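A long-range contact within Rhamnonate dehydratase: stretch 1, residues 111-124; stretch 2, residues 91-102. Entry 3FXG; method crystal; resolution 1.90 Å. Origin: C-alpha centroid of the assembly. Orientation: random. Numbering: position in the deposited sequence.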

ATOM      1  N   LEU A 111     -11.810  13.812 -33.250  1.00 12.30           N
ATOM      2  CA  LEU A 111     -10.763  13.388 -34.175  1.00 12.01           C
ATOM      3  C   LEU A 111      -9.669  14.445 -34.310  1.00 11.72           C
ATOM      4  O   LEU A 111      -8.477  14.148 -34.195  1.00 10.76           O
ATOM      5  CB  LEU A 111     -11.351  13.107 -35.561  1.00 11.23           C
ATOM      6  CG  LEU A 111     -10.311  12.854 -36.658  1.00 11.60           C
ATOM      7  CD1 LEU A 111      -9.619  11.522 -36.400  1.00 13.57           C
ATOM      8  CD2 LEU A 111     -10.983  12.851 -38.025  1.00 13.86           C
ATOM      9  N   LEU A 112     -10.074  15.685 -34.553  1.00 10.83           N
ATOM     10  CA  LEU A 112      -9.106  16.759 -34.728  1.00 11.44           C
ATOM     11  C   LEU A 112      -8.215  16.975 -33.507  1.00 11.33           C
ATOM     12  O   LEU A 112      -7.022  17.246 -33.650  1.00 11.11           O
ATOM     13  CB  LEU A 112      -9.825  18.053 -35.113  1.00 12.08           C
ATOM     14  CG  LEU A 112     -10.568  17.968 -36.453  1.00 12.67           C
ATOM     15  CD1 LEU A 112     -11.295  19.277 -36.721  1.00 14.26           C
ATOM     16  CD2 LEU A 112      -9.586  17.663 -37.580  1.00 13.92           C
ATOM     17  N   PHE A 113      -8.773  16.859 -32.307  1.00 10.39           N
ATOM     18  CA  PHE A 113      -7.945  17.044 -31.120  1.00 10.33           C
ATOM     19  C   PHE A 113      -6.927  15.916 -30.971  1.00 10.15           C
ATOM     20  O   PHE A 113      -5.754  16.163 -30.698  1.00 10.44           O
ATOM     21  CB  PHE A 113      -8.778  17.110 -29.840  1.00 11.13           C
ATOM     22  CG  PHE A 113      -7.935  17.188 -28.601  1.00 11.23           C
ATOM     23  CD1 PHE A 113      -7.355  18.394 -28.215  1.00 11.39           C
ATOM     24  CD2 PHE A 113      -7.624  16.036 -27.884  1.00 12.44           C
ATOM     25  CE1 PHE A 113      -6.472  18.449 -27.136  1.00 11.84           C
ATOM     26  CE2 PHE A 113      -6.739  16.081 -26.803  1.00 11.29           C
ATOM     27  CZ  PHE A 113      -6.162  17.288 -26.432  1.00 11.25           C
ATOM     28  N   GLU A 114      -7.375  14.677 -31.142  1.00 10.74           N
ATOM     29  CA  GLU A 114      -6.475  13.538 -31.014  1.00 11.36           C
ATOM     30  C   GLU A 114      -5.344  13.637 -32.024  1.00  9.88           C
ATOM     31  O   GLU A 114      -4.197  13.322 -31.714  1.00  9.75           O
ATOM     32  CB  GLU A 114      -7.228  12.221 -31.222  1.00 10.45           C
ATOM     33  CG  GLU A 114      -8.311  11.955 -30.183  1.00 12.19           C
ATOM     34  CD  GLU A 114      -7.768  11.947 -28.768  1.00 13.94           C
ATOM     35  OE1 GLU A 114      -6.788  11.215 -28.515  1.00 16.73           O
ATOM     36  OE2 GLU A 114      -8.324  12.665 -27.908  1.00 12.97           O
ATOM     37  N   GLN A 115      -5.662  14.075 -33.237  1.00 11.11           N
ATOM     38  CA  GLN A 115      -4.634  14.197 -34.262  1.00 10.86           C
ATOM     39  C   GLN A 115      -3.613  15.273 -33.906  1.00 10.90           C
ATOM     40  O   GLN A 115      -2.409  15.032 -33.943  1.00 10.53           O
ATOM     41  CB  GLN A 115      -5.266  14.497 -35.625  1.00 11.22           C
ATOM     42  CG  GLN A 115      -6.137  13.356 -36.150  1.00 11.32           C
ATOM     43  CD  GLN A 115      -6.637  13.601 -37.557  1.00 13.35           C
ATOM     44  OE1 GLN A 115      -6.979  14.727 -37.917  1.00 12.29           O
ATOM     45  NE2 GLN A 115      -6.699  12.539 -38.359  1.00 12.45           N
HETATM   46  N   MSE A 116      -4.086  16.462 -33.549  1.00 10.21           N
HETATM   47  CA  MSE A 116      -3.171  17.537 -33.201  1.00 10.03           C
HETATM   48  C   MSE A 116      -2.345  17.194 -31.967  1.00 10.55           C
HETATM   49  O   MSE A 116      -1.147  17.474 -31.916  1.00 11.60           O
HETATM   50  CB  MSE A 116      -3.943  18.842 -32.963  1.00 13.46           C
HETATM   51  CG  MSE A 116      -4.629  19.398 -34.207  1.00 14.33           C
HETATM   52 SE   MSE A 116      -5.353  21.171 -33.902  1.00 24.94          SE
HETATM   53  CE  MSE A 116      -7.017  20.678 -33.046  1.00 14.27           C
ATOM     54  N   TYR A 117      -2.978  16.578 -30.973  1.00 10.48           N
ATOM     55  CA  TYR A 117      -2.267  16.230 -29.746  1.00  9.44           C
ATOM     56  C   TYR A 117      -1.241  15.117 -29.950  1.00 10.16           C
ATOM     57  O   TYR A 117      -0.084  15.247 -29.554  1.00 10.19           O
ATOM     58  CB  TYR A 117      -3.252  15.801 -28.652  1.00  9.87           C
ATOM     59  CG  TYR A 117      -2.576  15.568 -27.318  1.00 10.19           C
ATOM     60  CD1 TYR A 117      -2.337  16.626 -26.439  1.00 11.14           C
ATOM     61  CD2 TYR A 117      -2.125  14.296 -26.956  1.00 10.86           C
ATOM     62  CE1 TYR A 117      -1.661  16.421 -25.228  1.00 10.28           C
ATOM     63  CE2 TYR A 117      -1.446  14.082 -25.756  1.00 10.20           C
ATOM     64  CZ  TYR A 117      -1.219  15.148 -24.896  1.00 10.51           C
ATOM     65  OH  TYR A 117      -0.554  14.939 -23.706  1.00 10.38           O
ATOM     66  N   ARG A 118      -1.659  14.019 -30.567  1.00 10.45           N
ATOM     67  CA  ARG A 118      -0.745  12.906 -30.766  1.00 10.83           C
ATOM     68  C   ARG A 118       0.347  13.195 -31.792  1.00 11.01           C
ATOM     69  O   ARG A 118       1.454  12.676 -31.679  1.00 12.12           O
ATOM     70  CB  ARG A 118      -1.533  11.636 -31.126  1.00 11.82           C
ATOM     71  CG  ARG A 118      -2.370  11.115 -29.948  1.00 11.48           C
ATOM     72  CD  ARG A 118      -3.152   9.847 -30.281  1.00 11.53           C
ATOM     73  NE  ARG A 118      -2.310   8.662 -30.466  1.00 12.24           N
ATOM     74  CZ  ARG A 118      -1.711   7.989 -29.485  1.00 15.07           C
ATOM     75  NH1 ARG A 118      -1.839   8.373 -28.220  1.00 12.57           N
ATOM     76  NH2 ARG A 118      -1.007   6.899 -29.765  1.00 13.33           N
ATOM     77  N   ALA A 119       0.050  14.037 -32.776  1.00 10.61           N
ATOM     78  CA  ALA A 119       1.044  14.380 -33.789  1.00 10.92           C
ATOM     79  C   ALA A 119       2.100  15.348 -33.252  1.00 12.13           C
ATOM     80  O   ALA A 119       3.182  15.465 -33.820  1.00 10.89           O
ATOM     81  CB  ALA A 119       0.363  14.981 -35.011  1.00 10.60           C
ATOM     82  N   SER A 120       1.789  16.044 -32.161  1.00 11.11           N
ATOM     83  CA  SER A 120       2.738  16.989 -31.581  1.00 12.23           C
ATOM     84  C   SER A 120       3.328  16.502 -30.262  1.00 12.64           C
ATOM     85  O   SER A 120       4.017  17.252 -29.569  1.00 11.63           O
ATOM     86  CB  SER A 120       2.071  18.352 -31.365  1.00 13.86           C
ATOM     87  OG  SER A 120       0.962  18.250 -30.487  1.00 13.32           O
HETATM   88  N   MSE A 121       3.062  15.248 -29.909  1.00 13.79           N
HETATM   89  CA  MSE A 121       3.584  14.713 -28.660  1.00 15.70           C
HETATM   90  C   MSE A 121       5.103  14.716 -28.582  1.00 15.20           C
HETATM   91  O   MSE A 121       5.662  14.841 -27.494  1.00 14.51           O
HETATM   92  CB  MSE A 121       3.090  13.285 -28.418  1.00 19.89           C
HETATM   93  CG  MSE A 121       1.636  13.177 -28.017  1.00 26.47           C
HETATM   94 SE   MSE A 121       1.329  11.596 -26.936  1.00 41.22          SE
HETATM   95  CE  MSE A 121       2.321  10.311 -27.984  1.00 22.78           C
ATOM     96  N   PHE A 122       5.777  14.586 -29.722  1.00 13.81           N
ATOM     97  CA  PHE A 122       7.233  14.549 -29.698  1.00 14.80           C
ATOM     98  C   PHE A 122       7.860  15.850 -29.209  1.00 14.07           C
ATOM     99  O   PHE A 122       9.032  15.874 -28.843  1.00 14.96           O
ATOM    100  CB  PHE A 122       7.798  14.130 -31.069  1.00 14.96           C
ATOM    101  CG  PHE A 122       7.648  15.161 -32.153  1.00 14.59           C
ATOM    102  CD1 PHE A 122       8.733  15.950 -32.532  1.00 15.45           C
ATOM    103  CD2 PHE A 122       6.440  15.314 -32.827  1.00 14.97           C
ATOM    104  CE1 PHE A 122       8.616  16.872 -33.572  1.00 15.59           C
ATOM    105  CE2 PHE A 122       6.311  16.234 -33.868  1.00 15.90           C
ATOM    106  CZ  PHE A 122       7.400  17.013 -34.243  1.00 16.33           C
ATOM    107  N   TYR A 123       7.079  16.926 -29.170  1.00 12.50           N
ATOM    108  CA  TYR A 123       7.601  18.200 -28.675  1.00 12.07           C
ATOM    109  C   TYR A 123       6.559  18.922 -27.828  1.00 12.35           C
ATOM    110  O   TYR A 123       6.750  20.076 -27.450  1.00 13.19           O
ATOM    111  CB  TYR A 123       8.050  19.093 -29.842  1.00 12.69           C
ATOM    112  CG  TYR A 123       6.932  19.692 -30.677  1.00 12.51           C
ATOM    113  CD1 TYR A 123       6.380  20.934 -30.357  1.00 11.85           C
ATOM    114  CD2 TYR A 123       6.433  19.017 -31.790  1.00 13.03           C
ATOM    115  CE1 TYR A 123       5.356  21.488 -31.130  1.00 11.56           C
ATOM    116  CE2 TYR A 123       5.410  19.561 -32.569  1.00 10.49           C
ATOM    117  CZ  TYR A 123       4.875  20.794 -32.233  1.00 12.20           C
ATOM    118  OH  TYR A 123       3.853  21.323 -32.991  1.00 11.53           O
ATOM    119  N   GLY A 124       5.473  18.228 -27.500  1.00 11.54           N
ATOM    120  CA  GLY A 124       4.419  18.859 -26.728  1.00 12.21           C
ATOM    121  C   GLY A 124       3.982  18.200 -25.437  1.00 11.60           C
ATOM    122  O   GLY A 124       4.752  18.127 -24.477  1.00 12.98           O
TER
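Stretch 2 (91-102) WLVHQHFERFLI

The contact centres on selenomethionine Met116, whose long, flexible side chain packs against both Phe97 and Phe100 of stretch 2: its CG lies 3.7 Å from Phe97 CD1 and 4.1 Å from Phe100 CD2, and its SE stands 4.4 Å from Leu101 CD2. Phe100, with the largest area covered here, points toward stretch 1; its CZ meets Ala119 CB, the single methyl of that side chain, at 3.5 Å. Leu112 extends the apolar patch, CD1 to Leu101 CD2 at 4.1 Å.

Stretch 2 is mostly helical, with a wider pi-type turn at 93-97 and a kink where the N atoms of Arg99 and Phe100 lack the usual helical bond four residues back, though Phe100 N bonds Phe97 O at 3.0 Å. It runs roughly antiparallel to the helix of stretch 1, at 145°, with the axes 9.8 Å apart at closest approach. Hence Leu112 pairs with Phe100, Met116 with Phe97, and Ser120 with His96.

Beyond the first helix, Tyr123 reaches across so that its OH hydrogen-bonds His96 ND1 at 2.7 Å; imidazole nitrogen and phenol hydroxyl can each donate or accept, which suits them to this polar edge. Tyr123 CE1 packs 4.0 Å from Leu92 CD2. The His96 edge also faces Ala119, CE1 to O at 3.3 Å. At the other end, a water donates to both Phe100 O (2.7 Å from the water O) and Gln115 OE1 (2.6 Å), linking the helices through a polar side chain.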

ATOM      1  N   TRP A  91       3.167  30.488 -35.567  1.00 12.32           N
ATOM      2  CA  TRP A  91       4.077  29.722 -36.413  1.00 12.49           C
ATOM      3  C   TRP A  91       3.642  28.259 -36.423  1.00 12.53           C
ATOM      4  O   TRP A  91       3.579  27.627 -37.478  1.00 12.34           O
ATOM      5  CB  TRP A  91       5.505  29.826 -35.880  1.00 12.43           C
ATOM      6  CG  TRP A  91       6.550  29.343 -36.838  1.00 12.90           C
ATOM      7  CD1 TRP A  91       7.243  30.095 -37.747  1.00 12.65           C
ATOM      8  CD2 TRP A  91       7.029  28.000 -36.980  1.00 14.76           C
ATOM      9  NE1 TRP A  91       8.127  29.305 -38.441  1.00 14.25           N
ATOM     10  CE2 TRP A  91       8.017  28.014 -37.992  1.00 13.81           C
ATOM     11  CE3 TRP A  91       6.719  26.784 -36.349  1.00 14.79           C
ATOM     12  CZ2 TRP A  91       8.702  26.857 -38.390  1.00 15.05           C
ATOM     13  CZ3 TRP A  91       7.400  25.631 -36.745  1.00 16.68           C
ATOM     14  CH2 TRP A  91       8.383  25.679 -37.757  1.00 16.01           C
ATOM     15  N   LEU A  92       3.335  27.728 -35.243  1.00 12.15           N
ATOM     16  CA  LEU A  92       2.911  26.335 -35.119  1.00 13.05           C
ATOM     17  C   LEU A  92       1.559  26.079 -35.777  1.00 12.38           C
ATOM     18  O   LEU A  92       1.363  25.051 -36.427  1.00 12.36           O
ATOM     19  CB  LEU A  92       2.860  25.933 -33.642  1.00 11.89           C
ATOM     20  CG  LEU A  92       4.216  25.870 -32.933  1.00 12.56           C
ATOM     21  CD1 LEU A  92       4.008  25.692 -31.436  1.00 13.99           C
ATOM     22  CD2 LEU A  92       5.038  24.720 -33.501  1.00 13.21           C
ATOM     23  N   VAL A  93       0.630  27.015 -35.609  1.00 12.40           N
ATOM     24  CA  VAL A  93      -0.697  26.881 -36.201  1.00 12.71           C
ATOM     25  C   VAL A  93      -0.613  26.494 -37.676  1.00 13.55           C
ATOM     26  O   VAL A  93      -1.217  25.512 -38.111  1.00 14.45           O
ATOM     27  CB  VAL A  93      -1.497  28.208 -36.110  1.00 13.15           C
ATOM     28  CG1 VAL A  93      -2.735  28.124 -36.990  1.00 14.63           C
ATOM     29  CG2 VAL A  93      -1.896  28.488 -34.665  1.00 11.86           C
ATOM     30  N   HIS A  94       0.147  27.269 -38.440  1.00 13.32           N
ATOM     31  CA  HIS A  94       0.281  27.037 -39.875  1.00 15.33           C
ATOM     32  C   HIS A  94       1.287  25.976 -40.286  1.00 14.01           C
ATOM     33  O   HIS A  94       1.028  25.200 -41.201  1.00 16.22           O
ATOM     34  CB  HIS A  94       0.610  28.359 -40.570  1.00 14.64           C
ATOM     35  CG  HIS A  94      -0.442  29.406 -40.382  1.00 16.99           C
ATOM     36  ND1 HIS A  94      -1.674  29.343 -40.998  1.00 18.54           N
ATOM     37  CD2 HIS A  94      -0.471  30.510 -39.598  1.00 15.69           C
ATOM     38  CE1 HIS A  94      -2.416  30.362 -40.602  1.00 17.25           C
ATOM     39  NE2 HIS A  94      -1.710  31.084 -39.751  1.00 17.67           N
ATOM     40  N   GLN A  95       2.433  25.928 -39.620  1.00 13.67           N
ATOM     41  CA  GLN A  95       3.443  24.941 -39.980  1.00 14.21           C
ATOM     42  C   GLN A  95       3.070  23.510 -39.599  1.00 14.23           C
ATOM     43  O   GLN A  95       3.393  22.566 -40.321  1.00 14.01           O
ATOM     44  CB  GLN A  95       4.788  25.310 -39.352  1.00 16.75           C
ATOM     45  CG  GLN A  95       5.434  26.554 -39.947  1.00 20.68           C
ATOM     46  CD  GLN A  95       5.725  26.406 -41.431  1.00 24.13           C
ATOM     47  OE1 GLN A  95       5.031  26.978 -42.273  1.00 26.57           O
ATOM     48  NE2 GLN A  95       6.747  25.627 -41.757  1.00 24.62           N
ATOM     49  N   HIS A  96       2.376  23.337 -38.480  1.00 13.25           N
ATOM     50  CA  HIS A  96       2.022  21.988 -38.063  1.00 12.78           C
ATOM     51  C   HIS A  96       0.545  21.605 -38.109  1.00 13.29           C
ATOM     52  O   HIS A  96       0.165  20.641 -38.773  1.00 12.90           O
ATOM     53  CB  HIS A  96       2.553  21.729 -36.646  1.00 13.52           C
ATOM     54  CG  HIS A  96       2.604  20.279 -36.273  1.00 14.02           C
ATOM     55  ND1 HIS A  96       2.971  19.846 -35.017  1.00 11.99           N
ATOM     56  CD2 HIS A  96       2.355  19.161 -36.996  1.00 12.95           C
ATOM     57  CE1 HIS A  96       2.947  18.526 -34.983  1.00 12.75           C
ATOM     58  NE2 HIS A  96       2.577  18.085 -36.170  1.00 13.10           N
ATOM     59  N   PHE A  97      -0.293  22.369 -37.423  1.00 13.63           N
ATOM     60  CA  PHE A  97      -1.704  22.023 -37.325  1.00 13.63           C
ATOM     61  C   PHE A  97      -2.641  22.270 -38.502  1.00 12.83           C
ATOM     62  O   PHE A  97      -3.638  21.563 -38.645  1.00 12.12           O
ATOM     63  CB  PHE A  97      -2.264  22.653 -36.046  1.00 12.66           C
ATOM     64  CG  PHE A  97      -1.473  22.295 -34.819  1.00 14.90           C
ATOM     65  CD1 PHE A  97      -1.314  20.961 -34.448  1.00 13.84           C
ATOM     66  CD2 PHE A  97      -0.836  23.279 -34.068  1.00 13.57           C
ATOM     67  CE1 PHE A  97      -0.528  20.613 -33.348  1.00 14.83           C
ATOM     68  CE2 PHE A  97      -0.049  22.943 -32.969  1.00 13.23           C
ATOM     69  CZ  PHE A  97       0.107  21.606 -32.609  1.00 14.67           C
ATOM     70  N   GLU A  98      -2.330  23.237 -39.360  1.00 12.68           N
ATOM     71  CA  GLU A  98      -3.213  23.519 -40.490  1.00 13.22           C
ATOM     72  C   GLU A  98      -3.521  22.283 -41.337  1.00 12.90           C
ATOM     73  O   GLU A  98      -4.640  22.122 -41.825  1.00 14.91           O
ATOM     74  CB  GLU A  98      -2.620  24.617 -41.380  1.00 14.51           C
ATOM     75  CG  GLU A  98      -3.588  25.114 -42.446  1.00 16.04           C
ATOM     76  CD  GLU A  98      -3.084  26.341 -43.190  1.00 18.70           C
ATOM     77  OE1 GLU A  98      -2.291  27.117 -42.614  1.00 18.49           O
ATOM     78  OE2 GLU A  98      -3.498  26.540 -44.349  1.00 21.03           O
ATOM     79  N   ARG A  99      -2.536  21.403 -41.491  1.00 13.59           N
ATOM     80  CA  ARG A  99      -2.702  20.194 -42.296  1.00 13.83           C
ATOM     81  C   ARG A  99      -3.848  19.283 -41.852  1.00 13.40           C
ATOM     82  O   ARG A  99      -4.418  18.560 -42.666  1.00 13.60           O
ATOM     83  CB  ARG A  99      -1.398  19.385 -42.304  1.00 15.01           C
ATOM     84  CG  ARG A  99      -1.090  18.652 -40.999  1.00 14.86           C
ATOM     85  CD  ARG A  99       0.305  18.027 -41.045  1.00 15.87           C
ATOM     86  NE  ARG A  99       1.354  19.046 -41.001  1.00 15.52           N
ATOM     87  CZ  ARG A  99       2.624  18.832 -41.330  1.00 15.57           C
ATOM     88  NH1 ARG A  99       3.015  17.630 -41.735  1.00 13.97           N
ATOM     89  NH2 ARG A  99       3.506  19.819 -41.254  1.00 12.79           N
ATOM     90  N   PHE A 100      -4.179  19.306 -40.566  1.00 11.68           N
ATOM     91  CA  PHE A 100      -5.248  18.452 -40.053  1.00 13.98           C
ATOM     92  C   PHE A 100      -6.625  19.092 -40.182  1.00 14.09           C
ATOM     93  O   PHE A 100      -7.647  18.404 -40.138  1.00 14.21           O
ATOM     94  CB  PHE A 100      -5.002  18.139 -38.576  1.00 13.16           C
ATOM     95  CG  PHE A 100      -3.653  17.556 -38.298  1.00 13.32           C
ATOM     96  CD1 PHE A 100      -3.353  16.253 -38.679  1.00 14.46           C
ATOM     97  CD2 PHE A 100      -2.671  18.314 -37.668  1.00 13.69           C
ATOM     98  CE1 PHE A 100      -2.092  15.712 -38.439  1.00 15.05           C
ATOM     99  CE2 PHE A 100      -1.406  17.782 -37.425  1.00 14.68           C
ATOM    100  CZ  PHE A 100      -1.117  16.479 -37.811  1.00 14.00           C
ATOM    101  N   LEU A 101      -6.643  20.406 -40.359  1.00 13.79           N
ATOM    102  CA  LEU A 101      -7.895  21.148 -40.425  1.00 14.53           C
ATOM    103  C   LEU A 101      -8.514  21.398 -41.795  1.00 14.68           C
ATOM    104  O   LEU A 101      -9.724  21.256 -41.958  1.00 14.04           O
ATOM    105  CB  LEU A 101      -7.709  22.490 -39.718  1.00 14.04           C
ATOM    106  CG  LEU A 101      -7.103  22.408 -38.314  1.00 14.79           C
ATOM    107  CD1 LEU A 101      -6.749  23.803 -37.831  1.00 13.85           C
ATOM    108  CD2 LEU A 101      -8.080  21.727 -37.367  1.00 14.15           C
ATOM    109  N   ILE A 102      -7.703  21.787 -42.774  1.00 15.72           N
ATOM    110  CA  ILE A 102      -8.242  22.085 -44.098  1.00 15.47           C
ATOM    111  C   ILE A 102      -9.003  20.915 -44.712  1.00 14.77           C
ATOM    112  O   ILE A 102      -8.476  19.809 -44.828  1.00 15.22           O
ATOM    113  CB  ILE A 102      -7.131  22.532 -45.079  1.00 17.10           C
ATOM    114  CG1 ILE A 102      -6.299  23.663 -44.462  1.00 16.25           C
ATOM    115  CG2 ILE A 102      -7.759  23.011 -46.385  1.00 17.40           C
ATOM    116  CD1 ILE A 102      -7.112  24.861 -44.013  1.00 18.11           C
TER
HETATM  117  O   HOH W   1      -7.863  15.737 -40.174  1.00 15.53           O